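Side-chain contacts in AlkD2 (Streptococcus mutans, PDB 6M9M), which is of unknown function but binds inosine-5'-monophosphate and belongs to the HEAT-like repeat family of DNA glycosylases: residues K106-I111 / I147-D152; R136-F139 / N144-I147. One frame throughout, in Å; residues are numbered along the deposited sequence.

Overall arrangement
Along the chain, segment 106-111 comes first, at the start of helix 108-115; helix 120-129 and a long loop follow, and segment 136-139 sits in that loop. Contact 2 closes a short turn of the chain, from the loop to the first half of helix 143-151, while contact 1 spans the wider excursion and returns to the same helix one turn later. The short closure is thus nested inside the long one. The two meet where Leu108 packs on Tyr138 and Phe139, so that helix 108-115, the loop and helix 143-151 are joined in one cluster. Both contacts end on helix 143-151, and their centres lie about 8 Å apart.

Contact 1: K106-I111 / I147-D152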
ATOM      1  N   LYS A 106       8.277   4.876 -13.592  1.00 10.22           N
ATOM      2  CA  LYS A 106       9.614   4.674 -13.050  1.00 10.30           C
ATOM      3  C   LYS A 106       9.618   3.728 -11.860  1.00  9.86           C
ATOM      4  O   LYS A 106      10.646   3.104 -11.587  1.00 10.41           O
ATOM      5  CB  LYS A 106      10.253   6.011 -12.693  1.00 11.80           C
ATOM      6  CG  LYS A 106      10.681   6.822 -13.914  1.00 14.57           C
ATOM      7  CD  LYS A 106      11.284   8.162 -13.521  1.00 17.09           C
ATOM      8  CE  LYS A 106      11.813   8.913 -14.734  1.00 21.87           C
ATOM      9  NZ  LYS A 106      12.611  10.113 -14.379  1.00 25.73           N
ATOM     10  N   ALA A 107       8.489   3.588 -11.173  1.00  9.23           N
ATOM     11  CA  ALA A 107       8.365   2.735 -10.005  1.00  9.50           C
ATOM     12  C   ALA A 107       8.108   1.268 -10.338  1.00  8.94           C
ATOM     13  O   ALA A 107       8.114   0.443  -9.420  1.00  9.08           O
ATOM     14  CB  ALA A 107       7.211   3.231  -9.128  1.00 10.07           C
ATOM     15  N   LEU A 108       7.899   0.907 -11.603  1.00  9.41           N
ATOM     16  CA  LEU A 108       7.482  -0.454 -11.927  1.00  9.43           C
ATOM     17  C   LEU A 108       8.399  -1.528 -11.338  1.00  9.37           C
ATOM     18  O   LEU A 108       7.878  -2.537 -10.829  1.00  9.98           O
ATOM     19  CB  LEU A 108       7.356  -0.648 -13.442  1.00 10.54           C
ATOM     20  CG  LEU A 108       6.220   0.130 -14.109  1.00 11.23           C
ATOM     21  CD1 LEU A 108       6.348  -0.054 -15.620  1.00 12.49           C
ATOM     22  CD2 LEU A 108       4.860  -0.338 -13.638  1.00 12.64           C
ATOM     23  N   PRO A 109       9.730  -1.404 -11.373  1.00  9.54           N
ATOM     24  CA  PRO A 109      10.546  -2.487 -10.790  1.00 10.26           C
ATOM     25  C   PRO A 109      10.302  -2.680  -9.306  1.00  9.96           C
ATOM     26  O   PRO A 109      10.364  -3.813  -8.805  1.00 10.93           O
ATOM     27  CB  PRO A 109      11.986  -2.046 -11.083  1.00 11.25           C
ATOM     28  CG  PRO A 109      11.864  -1.148 -12.295  1.00 12.27           C
ATOM     29  CD  PRO A 109      10.572  -0.410 -12.076  1.00 10.91           C
ATOM     30  N   ILE A 110      10.023  -1.595  -8.580  1.00  9.10           N
ATOM     31  CA  ILE A 110       9.747  -1.695  -7.152  1.00  9.55           C
ATOM     32  C   ILE A 110       8.366  -2.292  -6.912  1.00  8.58           C
ATOM     33  O   ILE A 110       8.184  -3.122  -6.018  1.00  9.18           O
ATOM     34  CB  ILE A 110       9.901  -0.310  -6.499  1.00 12.02           C
ATOM     35  CG1 ILE A 110      11.297   0.259  -6.712  1.00 16.34           C
ATOM     36  CG2 ILE A 110       9.550  -0.380  -5.035  1.00 12.34           C
ATOM     37  CD1 ILE A 110      12.387  -0.579  -6.219  1.00 18.81           C
ATOM     38  N   ILE A 111       7.368  -1.853  -7.681  1.00  8.22           N
ATOM     39  CA  ILE A 111       6.051  -2.471  -7.625  1.00  8.01           C
ATOM     40  C   ILE A 111       6.189  -3.982  -7.806  1.00  8.98           C
ATOM     41  O   ILE A 111       5.653  -4.779  -7.022  1.00  8.84           O
ATOM     42  CB  ILE A 111       5.128  -1.828  -8.672  1.00  9.32           C
ATOM     43  CG1 ILE A 111       4.860  -0.357  -8.318  1.00  9.51           C
ATOM     44  CG2 ILE A 111       3.818  -2.590  -8.776  1.00 10.02           C
ATOM     45  CD1 ILE A 111       4.234   0.438  -9.432  1.00 10.18           C
ATOM     46  N   ILE A 147      -3.722  -4.788 -14.949  1.00 12.28           N
ATOM     47  CA  ILE A 147      -4.477  -6.037 -14.885  1.00 12.44           C
ATOM     48  C   ILE A 147      -3.527  -7.228 -14.788  1.00 12.57           C
ATOM     49  O   ILE A 147      -3.729  -8.141 -13.977  1.00 12.48           O
ATOM     50  CB  ILE A 147      -5.426  -6.144 -16.095  1.00 13.35           C
ATOM     51  CG1 ILE A 147      -6.518  -5.073 -16.000  1.00 13.65           C
ATOM     52  CG2 ILE A 147      -6.032  -7.535 -16.184  1.00 14.40           C
ATOM     53  CD1 ILE A 147      -7.327  -4.910 -17.275  1.00 15.40           C
ATOM     54  N   ARG A 148      -2.479  -7.248 -15.622  0.99 12.95           N
ATOM     55  CA  ARG A 148      -1.577  -8.397 -15.638  1.00 14.24           C
ATOM     56  C   ARG A 148      -0.875  -8.557 -14.296  1.00 12.70           C
ATOM     57  O   ARG A 148      -0.736  -9.674 -13.778  1.00 13.38           O
ATOM     58  CB  ARG A 148      -0.539  -8.260 -16.758  1.00 17.31           C
ATOM     59  CG  ARG A 148       0.451  -9.416 -16.816  1.00 21.63           C
ATOM     60  CD  ARG A 148       1.565  -9.196 -17.826  0.60 25.39           C
ATOM     61  NE  ARG A 148       2.643  -8.356 -17.303  0.65 28.59           N
ATOM     62  CZ  ARG A 148       2.892  -7.106 -17.692  0.66 30.66           C
ATOM     63  NH1 ARG A 148       2.147  -6.522 -18.620  0.73 30.98           N
ATOM     64  NH2 ARG A 148       3.903  -6.440 -17.153  0.74 31.63           N
ATOM     65  N   ARG A 149      -0.420  -7.447 -13.719  1.00 11.53           N
ATOM     66  CA  ARG A 149       0.325  -7.508 -12.469  1.00 11.09           C
ATOM     67  C   ARG A 149      -0.557  -7.980 -11.323  1.00 11.19           C
ATOM     68  O   ARG A 149      -0.119  -8.772 -10.486  1.00 12.24           O
ATOM     69  CB  ARG A 149       0.906  -6.131 -12.142  1.00 11.05           C
ATOM     70  CG  ARG A 149       2.144  -5.813 -12.944  1.00 12.07           C
ATOM     71  CD  ARG A 149       2.683  -4.405 -12.618  1.00 12.65           C
ATOM     72  NE  ARG A 149       4.036  -4.278 -13.126  1.00 13.66           N
ATOM     73  CZ  ARG A 149       4.336  -3.968 -14.380  1.00 14.02           C
ATOM     74  NH1 ARG A 149       3.369  -3.669 -15.242  1.00 14.15           N
ATOM     75  NH2 ARG A 149       5.608  -3.949 -14.756  1.00 15.19           N
ATOM     76  N   ILE A 150      -1.790  -7.490 -11.267  1.00 11.42           N
ATOM     77  CA  ILE A 150      -2.706  -7.873 -10.202  1.00 11.27           C
ATOM     78  C   ILE A 150      -3.113  -9.332 -10.365  1.00 10.01           C
ATOM     79  O   ILE A 150      -3.108 -10.120  -9.405  1.00 10.77           O
ATOM     80  CB  ILE A 150      -3.934  -6.946 -10.205  1.00 10.72           C
ATOM     81  CG1 ILE A 150      -3.548  -5.507  -9.894  1.00 11.36           C
ATOM     82  CG2 ILE A 150      -4.965  -7.446  -9.196  1.00 11.73           C
ATOM     83  CD1 ILE A 150      -4.578  -4.484 -10.383  1.00 12.29           C
ATOM     84  N   ALA A 151      -3.469  -9.722 -11.595  1.00 11.54           N
ATOM     85  CA  ALA A 151      -3.968 -11.074 -11.842  1.00 11.04           C
ATOM     86  C   ALA A 151      -2.903 -12.130 -11.574  1.00 11.20           C
ATOM     87  O   ALA A 151      -3.254 -13.277 -11.271  1.00 12.27           O
ATOM     88  CB  ALA A 151      -4.488 -11.179 -13.279  1.00 12.70           C
ATOM     89  N   ASP A 152      -1.615 -11.765 -11.643  1.00 11.34           N
ATOM     90  CA  ASP A 152      -0.564 -12.703 -11.300  1.00 13.12           C
ATOM     91  C   ASP A 152      -0.664 -13.199  -9.862  1.00 12.16           C
ATOM     92  O   ASP A 152      -0.079 -14.235  -9.531  1.00 15.16           O
ATOM     93  CB  ASP A 152       0.824 -12.078 -11.459  1.00 17.73           C
ATOM     94  CG  ASP A 152       1.266 -11.922 -12.897  1.00 24.32           C
ATOM     95  OD1 ASP A 152       0.809 -12.695 -13.759  1.00 26.18           O
ATOM     96  OD2 ASP A 152       2.125 -11.035 -13.148  1.00 27.04           O
TER
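Arg149 reaches across from helix 143-151 to Leu108 and Ile111 at the start of helix 108-115, bridging backbones whose nearest CA atoms, those of Arg149 and Ile111, are 9.0 Å apart. Its CB points at the facing helix, and the chain runs extended from CG to NE, with CG anti to the carbonyl carbon (chi1 -78°), which carries the head group over the gap. On the way CD passes CG2 of Ile111 at 4.4 Å, a loose touch. The side chains of Leu108 and Arg149 cross at about a right angle, and Leu108 CD2 lies over the centre of one guanidinium face, 3.7 Å from CZ of Arg149. NE and NH1 of Arg149 lie slightly farther from the same Leu108 CD2, and Arg149 NH2 also comes within 4.0 Å of Leu108 CB. The methyl thus packs in van der Waals contact on the flat face of the guanidinium, and the polar work is done by neighbours: NE forms a salt bridge with Asp112 and NH1 another with Glu145, which together would restrain rotation of the head group. Arg149 thus spans from helix 143-151 to helix 108-115, with helix 85-102 behind Ile111 and helix 159-175 behind Ile150, within the all-helical HEAT-like fold.

Contact 2: R136-F139 / N144-I147; sequences RPYF and NEAI
Phe139, in an irregular loop, and Ala146, in the helix that follows it, come within 5.9 Å of each other at CA. Between the segments lie just four residues, and Tyr138, with a positive phi of 75°, sits at the centre of a classic gamma turn, closed by a weak bond from Phe139 N to Pro137 O. Phe139 CD1 packs on the methyl CB of Ala146 at 3.7 Å, while Phe139 CE1 lies 3.8 Å from the backbone O of Glu145; this O and the N of Ala146 both come at the ring obliquely. Tyr138 CD2 lies 4.0 Å above the plane of the Phe139 ring, offset toward its rim. With CG anti to the backbone N (chi1 -177°), the tyrosine ring extends to Glu145, where OH meets CG at 3.5 Å and CE2 meets CB at 3.9 Å. This is contact with the aliphatic part of the glutamate, whose chain bends at chi2; OE1 forms salt bridges with Arg148 and Arg149. Trp133 meets Phe139 edge-to-face, adding to an aromatic cluster. The arrangement is an inter-helix loop folded over the helix it leads into, within the helical-repeat fold of the HEAT-like family and away from the nucleotide site.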
ATOM      1  N   ARG A 136      -4.273   5.915 -11.662  0.94 13.01           N
ATOM      2  CA  ARG A 136      -2.946   6.501 -11.528  0.94 13.38           C
ATOM      3  C   ARG A 136      -2.293   6.666 -12.885  0.94 13.83           C
ATOM      4  O   ARG A 136      -2.600   5.927 -13.822  0.94 13.78           O
ATOM      5  CB  ARG A 136      -2.087   5.623 -10.643  0.94 14.03           C
ATOM      6  CG  ARG A 136      -2.527   5.854  -9.188  0.94 16.80           C
ATOM      7  CD  ARG A 136      -2.432   4.691  -8.390  0.94 17.19           C
ATOM      8  NE  ARG A 136      -2.689   5.021  -6.989  0.94 14.01           N
ATOM      9  CZ  ARG A 136      -3.882   5.226  -6.455  0.94 12.10           C
ATOM     10  NH1 ARG A 136      -4.978   5.185  -7.213  0.94 10.59           N
ATOM     11  NH2 ARG A 136      -3.987   5.439  -5.149  0.94 12.87           N
ATOM     12  N   PRO A 137      -1.401   7.645 -12.984  1.00 14.37           N
ATOM     13  CA  PRO A 137      -0.596   7.782 -14.203  1.00 14.56           C
ATOM     14  C   PRO A 137       0.074   6.466 -14.586  1.00 13.34           C
ATOM     15  O   PRO A 137       0.356   5.605 -13.748  1.00 12.73           O
ATOM     16  CB  PRO A 137       0.429   8.863 -13.836  1.00 16.34           C
ATOM     17  CG  PRO A 137      -0.248   9.668 -12.741  1.00 17.11           C
ATOM     18  CD  PRO A 137      -1.071   8.667 -11.972  1.00 15.34           C
ATOM     19  N   TYR A 138       0.328   6.338 -15.889  1.00 13.90           N
ATOM     20  CA  TYR A 138       0.886   5.160 -16.535  1.00 13.31           C
ATOM     21  C   TYR A 138      -0.150   4.043 -16.643  1.00 12.84           C
ATOM     22  O   TYR A 138      -0.472   3.592 -17.748  1.00 13.67           O
ATOM     23  CB  TYR A 138       2.172   4.651 -15.881  1.00 13.99           C
ATOM     24  CG  TYR A 138       2.706   3.475 -16.670  1.00 13.93           C
ATOM     25  CD1 TYR A 138       3.299   3.663 -17.913  1.00 14.69           C
ATOM     26  CD2 TYR A 138       2.585   2.171 -16.191  1.00 14.32           C
ATOM     27  CE1 TYR A 138       3.760   2.606 -18.646  1.00 16.00           C
ATOM     28  CE2 TYR A 138       3.044   1.103 -16.920  1.00 14.74           C
ATOM     29  CZ  TYR A 138       3.630   1.329 -18.154  1.00 16.34           C
ATOM     30  OH  TYR A 138       4.108   0.285 -18.907  1.00 18.82           O
ATOM     31  N   PHE A 139      -0.688   3.591 -15.511  1.00 11.95           N
ATOM     32  CA  PHE A 139      -1.716   2.550 -15.563  1.00 11.73           C
ATOM     33  C   PHE A 139      -2.990   3.032 -16.250  1.00 13.70           C
ATOM     34  O   PHE A 139      -3.681   2.236 -16.907  1.00 15.31           O
ATOM     35  CB  PHE A 139      -1.989   2.021 -14.160  1.00 11.36           C
ATOM     36  CG  PHE A 139      -0.794   1.352 -13.543  1.00 10.59           C
ATOM     37  CD1 PHE A 139      -0.247   0.225 -14.130  1.00 10.98           C
ATOM     38  CD2 PHE A 139      -0.185   1.868 -12.419  1.00 10.99           C
ATOM     39  CE1 PHE A 139       0.880  -0.380 -13.595  1.00 11.56           C
ATOM     40  CE2 PHE A 139       0.934   1.267 -11.880  1.00 11.44           C
ATOM     41  CZ  PHE A 139       1.456   0.146 -12.466  1.00 11.84           C
ATOM     42  N   ASN A 144      -3.754  -2.735 -19.173  1.00 16.78           N
ATOM     43  CA  ASN A 144      -3.314  -4.121 -19.086  1.00 17.71           C
ATOM     44  C   ASN A 144      -2.049  -4.268 -18.242  1.00 16.92           C
ATOM     45  O   ASN A 144      -1.792  -5.352 -17.718  1.00 17.94           O
ATOM     46  CB  ASN A 144      -3.113  -4.726 -20.476  1.00 21.24           C
ATOM     47  CG  ASN A 144      -4.402  -5.306 -21.052  1.00 23.94           C
ATOM     48  OD1 ASN A 144      -5.305  -5.724 -20.324  1.00 24.95           O
ATOM     49  ND2 ASN A 144      -4.481  -5.351 -22.371  1.00 26.15           N
ATOM     50  N   GLU A 145      -1.241  -3.208 -18.109  1.00 15.72           N
ATOM     51  CA  GLU A 145      -0.068  -3.310 -17.242  1.00 15.15           C
ATOM     52  C   GLU A 145      -0.451  -3.392 -15.771  1.00 14.11           C
ATOM     53  O   GLU A 145       0.332  -3.916 -14.967  1.00 14.10           O
ATOM     54  CB  GLU A 145       0.881  -2.137 -17.468  1.00 15.98           C
ATOM     55  CG  GLU A 145       1.528  -2.093 -18.840  1.00 19.25           C
ATOM     56  CD  GLU A 145       2.508  -3.226 -19.092  1.00 23.24           C
ATOM     57  OE1 GLU A 145       3.162  -3.701 -18.143  1.00 24.07           O
ATOM     58  OE2 GLU A 145       2.632  -3.640 -20.263  1.00 26.80           O
ATOM     59  N   ALA A 146      -1.636  -2.898 -15.415  1.00 13.07           N
ATOM     60  CA  ALA A 146      -2.181  -3.106 -14.082  1.00 12.08           C
ATOM     61  C   ALA A 146      -2.852  -4.466 -13.988  1.00 11.76           C
ATOM     62  O   ALA A 146      -2.596  -5.225 -13.054  1.00 11.62           O
ATOM     63  CB  ALA A 146      -3.174  -1.994 -13.752  1.00 13.52           C
ATOM     64  N   ILE A 147      -3.722  -4.788 -14.949  1.00 12.28           N
ATOM     65  CA  ILE A 147      -4.477  -6.037 -14.885  1.00 12.44           C
ATOM     66  C   ILE A 147      -3.527  -7.228 -14.788  1.00 12.57           C
ATOM     67  O   ILE A 147      -3.729  -8.141 -13.977  1.00 12.48           O
ATOM     68  CB  ILE A 147      -5.426  -6.144 -16.095  1.00 13.35           C
ATOM     69  CG1 ILE A 147      -6.518  -5.073 -16.000  1.00 13.65           C
ATOM     70  CG2 ILE A 147      -6.032  -7.535 -16.184  1.00 14.40           C
ATOM     71  CD1 ILE A 147      -7.327  -4.910 -17.275  1.00 15.40           C
TER